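Local coordinates for putative permease protein, ABC transporter (Porphyromonas gingivalis, PDB 3IS6) that probably forms the periplasmic core domain of a MacB/FtsX-type ABC transporter permease, which is likely to take part in transport across the membrane, at residues V17-T22 against L219-T224. Numbering follows the deposited sequence.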
loop_
_atom_site.group_PDB
_atom_site.type_symbol
_atom_site.label_atom_id
_atom_site.label_comp_id
_atom_site.label_asym_id
_atom_site.label_seq_id
_atom_site.Cartn_x
_atom_site.Cartn_y
_atom_site.Cartn_z
ATOM N N VAL A 17 -12.553 1.180 18.699
ATOM C CA VAL A 17 -13.739 0.873 17.978
ATOM C C VAL A 17 -13.767 -0.584 17.657
ATOM O O VAL A 17 -12.930 -1.080 16.997
ATOM C CB VAL A 17 -13.819 1.624 16.669
ATOM C CG1 VAL A 17 -15.032 1.314 16.003
ATOM C CG2 VAL A 17 -13.660 3.085 16.861
ATOM N N LYS A 18 -14.797 -1.234 18.141
ATOM C CA LYS A 18 -15.046 -2.631 17.908
ATOM C C LYS A 18 -16.206 -2.823 16.948
ATOM O O LYS A 18 -16.990 -1.950 16.745
ATOM C CB LYS A 18 -15.333 -3.375 19.210
ATOM C CG LYS A 18 -14.322 -3.197 20.281
ATOM C CD LYS A 18 -13.661 -4.469 20.615
ATOM C CE LYS A 18 -14.615 -5.582 20.620
ATOM N NZ LYS A 18 -14.000 -6.776 20.183
ATOM N N THR A 19 -16.259 -3.988 16.351
ATOM C CA THR A 19 -17.272 -4.327 15.401
ATOM C C THR A 19 -17.902 -5.632 15.812
ATOM O O THR A 19 -17.201 -6.572 16.102
ATOM C CB THR A 19 -16.664 -4.527 14.032
ATOM O OG1 THR A 19 -15.806 -3.437 13.724
ATOM C CG2 THR A 19 -17.714 -4.633 12.990
ATOM N N HIS A 20 -19.225 -5.677 15.804
ATOM C CA HIS A 20 -19.991 -6.858 16.155
ATOM C C HIS A 20 -21.063 -7.167 15.117
ATOM O O HIS A 20 -21.583 -6.290 14.491
ATOM C CB HIS A 20 -20.683 -6.644 17.478
ATOM C CG HIS A 20 -19.769 -6.323 18.598
ATOM N ND1 HIS A 20 -18.984 -7.265 19.204
ATOM C CD2 HIS A 20 -19.530 -5.164 19.239
ATOM C CE1 HIS A 20 -18.286 -6.696 20.160
ATOM N NE2 HIS A 20 -18.601 -5.421 20.203
ATOM N N GLY A 21 -21.410 -8.423 14.970
ATOM C CA GLY A 21 -22.421 -8.795 14.011
ATOM C C GLY A 21 -22.497 -10.272 13.775
ATOM O O GLY A 21 -22.071 -11.029 14.591
ATOM N N THR A 22 -23.028 -10.653 12.636
ATOM C CA THR A 22 -23.271 -12.027 12.308
ATOM C C THR A 22 -23.109 -12.247 10.833
ATOM O O THR A 22 -23.295 -11.357 10.069
ATOM C CB THR A 22 -24.693 -12.441 12.668
ATOM O OG1 THR A 22 -25.606 -11.673 11.895
ATOM C CG2 THR A 22 -24.985 -12.219 14.115
ATOM N N LEU A 219 -23.306 -5.993 10.451
ATOM C CA LEU A 219 -22.430 -5.568 11.509
ATOM C C LEU A 219 -22.600 -4.140 11.907
ATOM O O LEU A 219 -23.170 -3.375 11.200
ATOM C CB LEU A 219 -20.994 -5.858 11.166
ATOM C CG LEU A 219 -20.406 -5.242 9.930
ATOM C CD1 LEU A 219 -20.047 -3.827 10.160
ATOM C CD2 LEU A 219 -19.217 -6.016 9.536
ATOM N N HIS A 220 -22.105 -3.811 13.071
ATOM C CA HIS A 220 -22.149 -2.475 13.572
ATOM C C HIS A 220 -20.954 -2.200 14.466
ATOM O O HIS A 220 -20.349 -3.096 14.955
ATOM C CB HIS A 220 -23.431 -2.236 14.336
ATOM C CG HIS A 220 -23.567 -3.068 15.560
ATOM N ND1 HIS A 220 -24.071 -4.342 15.538
ATOM C CD2 HIS A 220 -23.249 -2.814 16.840
ATOM C CE1 HIS A 220 -24.064 -4.832 16.754
ATOM N NE2 HIS A 220 -23.576 -3.923 17.565
ATOM N N TYR A 221 -20.667 -0.933 14.666
ATOM C CA TYR A 221 -19.557 -0.435 15.432
ATOM C C TYR A 221 -19.972 -0.016 16.814
ATOM O O TYR A 221 -21.023 0.511 17.004
ATOM C CB TYR A 221 -18.948 0.780 14.737
ATOM C CG TYR A 221 -18.464 0.497 13.357
ATOM C CD1 TYR A 221 -17.368 -0.293 13.137
ATOM C CD2 TYR A 221 -19.111 0.991 12.276
ATOM C CE1 TYR A 221 -16.947 -0.582 11.894
ATOM C CE2 TYR A 221 -18.693 0.724 11.035
ATOM C CZ TYR A 221 -17.612 -0.070 10.837
ATOM O OH TYR A 221 -17.207 -0.334 9.574
ATOM N N SER A 222 -19.117 -0.230 17.780
ATOM C CA SER A 222 -19.320 0.361 19.068
ATOM C C SER A 222 -18.034 0.644 19.775
ATOM O O SER A 222 -17.105 -0.072 19.621
ATOM C CB SER A 222 -20.203 -0.515 19.920
ATOM O OG SER A 222 -19.575 -1.716 20.214
ATOM N N LEU A 223 -18.016 1.695 20.561
ATOM C CA LEU A 223 -16.877 2.056 21.347
ATOM C C LEU A 223 -16.773 1.243 22.617
ATOM O O LEU A 223 -17.743 1.053 23.297
ATOM C CB LEU A 223 -16.943 3.505 21.706
ATOM C CG LEU A 223 -17.130 4.469 20.566
ATOM C CD1 LEU A 223 -17.168 5.791 21.082
ATOM C CD2 LEU A 223 -16.048 4.374 19.585
ATOM N N THR A 224 -15.574 0.783 22.917
ATOM C CA THR A 224 -15.265 0.061 24.127
ATOM C C THR A 224 -14.033 0.661 24.784
ATOM O O THR A 224 -13.130 0.999 24.119
ATOM C CB THR A 224 -15.032 -1.416 23.825
ATOM O OG1 THR A 224 -15.434 -2.191 24.930
ATOM C CG2 THR A 224 -13.602 -1.697 23.618
#
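Leu219 faces Gly21 in a non-hydrogen-bonded antiparallel pair whose CA atoms stand 4.1 Å apart, closer than in any other pair here. With CG in the crowded position between backbone N and carbonyl carbon (chi1 59°), Leu219 CD1 crosses Thr19 CG2 obliquely at 3.8 Å. His220 and His20 share two backbone hydrogen bonds; that from His20 N to His220 O is nearly straight (169° at the hydrogen) and runs almost along the C=O axis. The His220 ring brings CE1 to 3.9 Å from His20 CB. Tyr221 lies alongside Thr19, both pointing the same way, with Thr19 OG1 3.6 Å from Tyr221 CD1. Strands 14-23 and 218-225 belong to a mixed sheet, consistent with the MacB-like periplasmic core to which 14-23 is assigned; 14-23 also pairs with 32-36 and 181-186, and helix 196-206 packs against Leu219 and Tyr221. Ser222 exchanges two backbone hydrogen bonds with Lys18: Lys18 N approaches the Ser222 carbonyl in plane, Ser222 N sits above the Lys18 carbonyl plane. Ser222 OG lies in plane at the His20 ring edge, 3.6 Å from His20 CD2. Leu223 CD2 touches Val17 CG2 at 3.8 Å. Thr224 CG2 crosses Lys18 CG at 3.7 Å, while the ammonium turns away to a salt bridge with Asp35.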